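Local atomic coordinates of putative branched chain amino acid ABC transporter, periplasmic amino acid-binding protein (Brucella ovis, PDB entry 4XFK), a protein that probably binds branched-chain and related amino acids in the periplasm and serves as a component of an amino-acid transport system. Residues A139-K152 against P376-P388. The protein carries 1 engineered substitution. Numbering follows the deposited sequence.
Sequences AIRFKTVAQGMKDK and PFKTFTGDESIDP. Engineered in segment 139-152: Arg-141 (natural residue His). With ACT (acetate ion), chain C.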
# COMPACT_ATOMS: atom_id res chain seq x y z
N ALA A 139 10.92 0.19 -2.01
CA ALA A 139 12.03 1.08 -1.70
C ALA A 139 11.66 2.08 -0.61
O ALA A 139 12.41 2.28 0.35
CB ALA A 139 12.52 1.80 -2.95
N ILE A 140 10.49 2.69 -0.75
CA ILE A 140 10.04 3.65 0.25
C ILE A 140 9.83 2.96 1.61
O ILE A 140 10.27 3.47 2.64
CB ILE A 140 8.74 4.34 -0.21
CG1 ILE A 140 8.97 5.14 -1.50
CG2 ILE A 140 8.18 5.22 0.91
CD1 ILE A 140 7.69 5.68 -2.14
N ARG A 141 9.14 1.82 1.60
CA ARG A 141 8.89 1.09 2.85
C ARG A 141 10.18 0.79 3.61
O ARG A 141 10.29 1.05 4.81
CB ARG A 141 8.18 -0.24 2.57
CG ARG A 141 6.73 -0.15 2.12
CD ARG A 141 5.77 0.30 3.19
NE ARG A 141 4.40 0.11 2.71
CZ ARG A 141 3.31 0.39 3.41
NH1 ARG A 141 3.40 0.86 4.65
NH2 ARG A 141 2.11 0.20 2.87
N PHE A 142 11.15 0.22 2.91
CA PHE A 142 12.28 -0.37 3.62
C PHE A 142 13.44 0.57 3.89
O PHE A 142 14.15 0.40 4.87
CB PHE A 142 12.63 -1.77 3.09
CG PHE A 142 11.60 -2.76 3.51
CD1 PHE A 142 11.69 -3.38 4.75
CD2 PHE A 142 10.45 -2.95 2.74
CE1 PHE A 142 10.69 -4.23 5.19
CE2 PHE A 142 9.44 -3.79 3.18
CZ PHE A 142 9.55 -4.42 4.41
N LYS A 143 13.58 1.61 3.07
CA LYS A 143 14.48 2.70 3.41
C LYS A 143 13.98 3.41 4.66
O LYS A 143 14.72 3.61 5.62
CB LYS A 143 14.55 3.72 2.27
CG LYS A 143 15.18 5.03 2.69
CD LYS A 143 14.98 6.13 1.64
CE LYS A 143 13.56 6.71 1.66
NZ LYS A 143 12.62 5.99 0.76
N THR A 144 12.69 3.78 4.65
CA THR A 144 12.16 4.53 5.79
C THR A 144 12.15 3.74 7.09
O THR A 144 12.49 4.28 8.14
CB THR A 144 10.78 5.19 5.52
OG1 THR A 144 9.80 4.19 5.22
CG2 THR A 144 10.84 6.20 4.38
N VAL A 145 11.76 2.46 7.04
CA VAL A 145 11.71 1.70 8.28
C VAL A 145 13.10 1.56 8.89
O VAL A 145 13.29 1.73 10.10
CB VAL A 145 10.98 0.32 8.14
CG1 VAL A 145 11.87 -0.74 7.48
CG2 VAL A 145 10.47 -0.14 9.49
N ALA A 146 14.10 1.28 8.05
CA ALA A 146 15.46 1.09 8.55
C ALA A 146 16.06 2.42 9.01
O ALA A 146 16.67 2.50 10.09
CB ALA A 146 16.33 0.46 7.46
N GLN A 147 15.90 3.47 8.22
CA GLN A 147 16.44 4.78 8.59
C GLN A 147 15.80 5.32 9.87
O GLN A 147 16.48 5.91 10.71
CB GLN A 147 16.30 5.78 7.45
CG GLN A 147 16.99 7.11 7.73
CD GLN A 147 18.49 6.96 7.81
OE1 GLN A 147 19.11 6.31 6.96
NE2 GLN A 147 19.10 7.55 8.83
N GLY A 148 14.49 5.12 10.01
CA GLY A 148 13.79 5.54 11.22
C GLY A 148 14.33 4.84 12.46
O GLY A 148 14.60 5.47 13.48
N MET A 149 14.52 3.53 12.36
CA MET A 149 15.14 2.77 13.46
C MET A 149 16.55 3.29 13.77
O MET A 149 16.91 3.45 14.94
CB MET A 149 15.17 1.29 13.13
CG MET A 149 13.77 0.69 13.05
SD MET A 149 13.76 -1.03 12.55
CE MET A 149 14.46 -1.81 14.01
N LYS A 150 17.33 3.57 12.73
CA LYS A 150 18.67 4.13 12.90
C LYS A 150 18.62 5.48 13.62
O LYS A 150 19.40 5.71 14.55
CB LYS A 150 19.36 4.26 11.55
CG LYS A 150 20.77 4.83 11.63
CD LYS A 150 21.41 4.84 10.26
CE LYS A 150 22.84 5.36 10.29
NZ LYS A 150 23.52 5.10 8.98
N ASP A 151 17.71 6.35 13.21
CA ASP A 151 17.58 7.68 13.83
C ASP A 151 17.21 7.57 15.31
O ASP A 151 17.62 8.41 16.12
CB ASP A 151 16.51 8.52 13.10
CG ASP A 151 16.91 8.91 11.68
OD1 ASP A 151 18.09 8.73 11.30
OD2 ASP A 151 16.04 9.42 10.95
N LYS A 152 16.45 6.53 15.66
CA LYS A 152 15.98 6.34 17.03
C LYS A 152 17.02 5.59 17.87
O LYS A 152 16.94 5.58 19.10
CB LYS A 152 14.64 5.59 17.03
CG LYS A 152 13.99 5.46 18.40
CD LYS A 152 12.73 4.61 18.36
CE LYS A 152 12.27 4.22 19.76
NZ LYS A 152 12.07 5.40 20.64
N PRO A 376 3.84 6.43 16.93
CA PRO A 376 4.78 7.03 15.97
C PRO A 376 6.02 7.59 16.66
O PRO A 376 5.89 8.16 17.75
CB PRO A 376 3.95 8.16 15.36
CG PRO A 376 2.99 8.56 16.43
CD PRO A 376 2.68 7.30 17.21
N PHE A 377 7.19 7.44 16.05
CA PHE A 377 8.40 8.04 16.61
C PHE A 377 9.25 8.84 15.62
O PHE A 377 10.18 9.54 16.03
CB PHE A 377 9.26 7.00 17.36
CG PHE A 377 9.81 5.90 16.49
CD1 PHE A 377 10.98 6.10 15.76
CD2 PHE A 377 9.19 4.66 16.43
CE1 PHE A 377 11.50 5.08 14.97
CE2 PHE A 377 9.70 3.65 15.65
CZ PHE A 377 10.87 3.86 14.93
N LYS A 378 8.94 8.74 14.33
CA LYS A 378 9.66 9.49 13.31
C LYS A 378 8.78 9.67 12.08
O LYS A 378 8.21 8.71 11.58
CB LYS A 378 10.96 8.77 12.91
CG LYS A 378 11.71 9.42 11.74
CD LYS A 378 12.22 10.81 12.10
CE LYS A 378 13.00 11.42 10.95
NZ LYS A 378 13.47 12.81 11.25
N THR A 379 8.67 10.90 11.60
CA THR A 379 7.98 11.16 10.34
C THR A 379 8.96 11.72 9.34
O THR A 379 9.65 12.70 9.61
CB THR A 379 6.82 12.15 10.51
OG1 THR A 379 5.81 11.57 11.33
CG2 THR A 379 6.22 12.51 9.16
N PHE A 380 9.04 11.07 8.18
CA PHE A 380 9.84 11.57 7.08
C PHE A 380 8.93 12.35 6.15
O PHE A 380 7.81 11.92 5.85
CB PHE A 380 10.48 10.41 6.32
CG PHE A 380 11.53 9.69 7.10
CD1 PHE A 380 12.78 10.26 7.30
CD2 PHE A 380 11.28 8.43 7.63
CE1 PHE A 380 13.76 9.60 8.03
CE2 PHE A 380 12.26 7.76 8.35
CZ PHE A 380 13.50 8.34 8.56
N THR A 381 9.40 13.50 5.68
CA THR A 381 8.63 14.30 4.73
C THR A 381 8.48 13.56 3.41
O THR A 381 9.14 12.55 3.16
CB THR A 381 9.32 15.65 4.44
OG1 THR A 381 10.56 15.39 3.77
CG2 THR A 381 9.57 16.43 5.71
N GLY A 382 7.60 14.07 2.55
CA GLY A 382 7.46 13.55 1.20
C GLY A 382 8.79 13.51 0.45
O GLY A 382 9.16 12.50 -0.14
N ASP A 383 9.54 14.61 0.52
CA ASP A 383 10.85 14.64 -0.14
C ASP A 383 11.82 13.60 0.44
O ASP A 383 12.62 13.01 -0.29
CB ASP A 383 11.45 16.04 -0.08
CG ASP A 383 10.77 17.01 -1.02
OD1 ASP A 383 10.26 16.56 -2.07
OD2 ASP A 383 10.74 18.23 -0.73
N GLU A 384 11.75 13.39 1.75
CA GLU A 384 12.60 12.40 2.40
C GLU A 384 12.16 10.97 2.11
O GLU A 384 12.98 10.05 2.15
CB GLU A 384 12.63 12.65 3.91
CG GLU A 384 13.43 13.89 4.33
CD GLU A 384 13.27 14.23 5.81
OE1 GLU A 384 12.25 13.85 6.40
OE2 GLU A 384 14.17 14.88 6.38
N SER A 385 10.88 10.79 1.79
CA SER A 385 10.31 9.44 1.67
C SER A 385 10.34 8.86 0.26
O SER A 385 10.63 7.68 0.07
CB SER A 385 8.86 9.43 2.18
OG SER A 385 8.80 9.77 3.55
N ILE A 386 10.01 9.68 -0.74
CA ILE A 386 9.88 9.15 -2.09
C ILE A 386 11.21 8.62 -2.62
O ILE A 386 12.27 9.21 -2.38
CB ILE A 386 9.25 10.20 -3.05
CG1 ILE A 386 8.77 9.52 -4.33
CG2 ILE A 386 10.23 11.38 -3.33
CD1 ILE A 386 7.94 10.42 -5.23
N ASP A 387 11.17 7.49 -3.31
CA ASP A 387 12.38 6.88 -3.85
C ASP A 387 12.80 7.60 -5.12
O ASP A 387 11.99 8.29 -5.74
CB ASP A 387 12.17 5.37 -4.10
CG ASP A 387 10.98 5.07 -5.02
OD1 ASP A 387 9.88 5.64 -4.83
OD2 ASP A 387 11.14 4.22 -5.93
N PRO A 388 14.07 7.47 -5.52
CA PRO A 388 14.50 8.10 -6.77
C PRO A 388 13.77 7.48 -7.95
O PRO A 388 13.35 6.33 -7.87
CB PRO A 388 15.99 7.76 -6.84
CG PRO A 388 16.39 7.44 -5.45
CD PRO A 388 15.19 6.83 -4.80
C ACT C . 5.97 11.58 15.07
O ACT C . 6.97 11.79 15.80
OXT ACT C . 6.20 10.98 14.00
CH3 ACT C . 4.58 12.01 15.46
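The carbonyl oxygen of Ser-385 receives the ammonium group of Lys-143, NZ to O 2.7 Å, in the single hydrogen bond that joins helix 139-152 to residues 376-388; it is made in the conformer given here, one of two modelled for Lys-143, and may not always be kept. CG and CD run out extended, then the chain bends at chi3 (77°) and chi4 (-90°), which brings NZ to a donor position tilted 32° from the carbonyl plane. Ile-140 CG1 lies 3.4 Å from Ser-385 O, and its CD1 reaches OD1 of Asp-387, the carboxylate oxygen that also accepts from Asn-137.

One turn on, Phe-380 fits against the helix backbone. Its rim meets the main chain at Gly-148, which has no side chain and whose N lies in the ring plane 3.7 Å from CZ. Thr-144 slides past it with CB near CD2, while its OG1, directed by chi1 of 61°, turns back to Ile-140 O and also bonds Ser-265. Asp-151 OD2 stands 3.7 Å from Phe-380 CZ, and Gln-147 NE2 holds the other oxygen, OD1, at 2.9 Å.

Phe-377 presents its edge to Gly-148 O. In the conformer given here, one of two, Lys-152, extended as far as CE, lays CD over one face, 3.6 Å from the ring centroid in a CH-pi contact.

Both phenylalanines come from strand 373-380, paired antiparallel with strand 350-360; Phe-377 and Lys-378 together face Val-356 in a classic beta bulge. The helix packs over the mixed sheet of the periplasmic binding protein fold, reaching strands 373-380, 350-360 and 263-266, with Phe-142 and Ala-146 turned to helix 167-184.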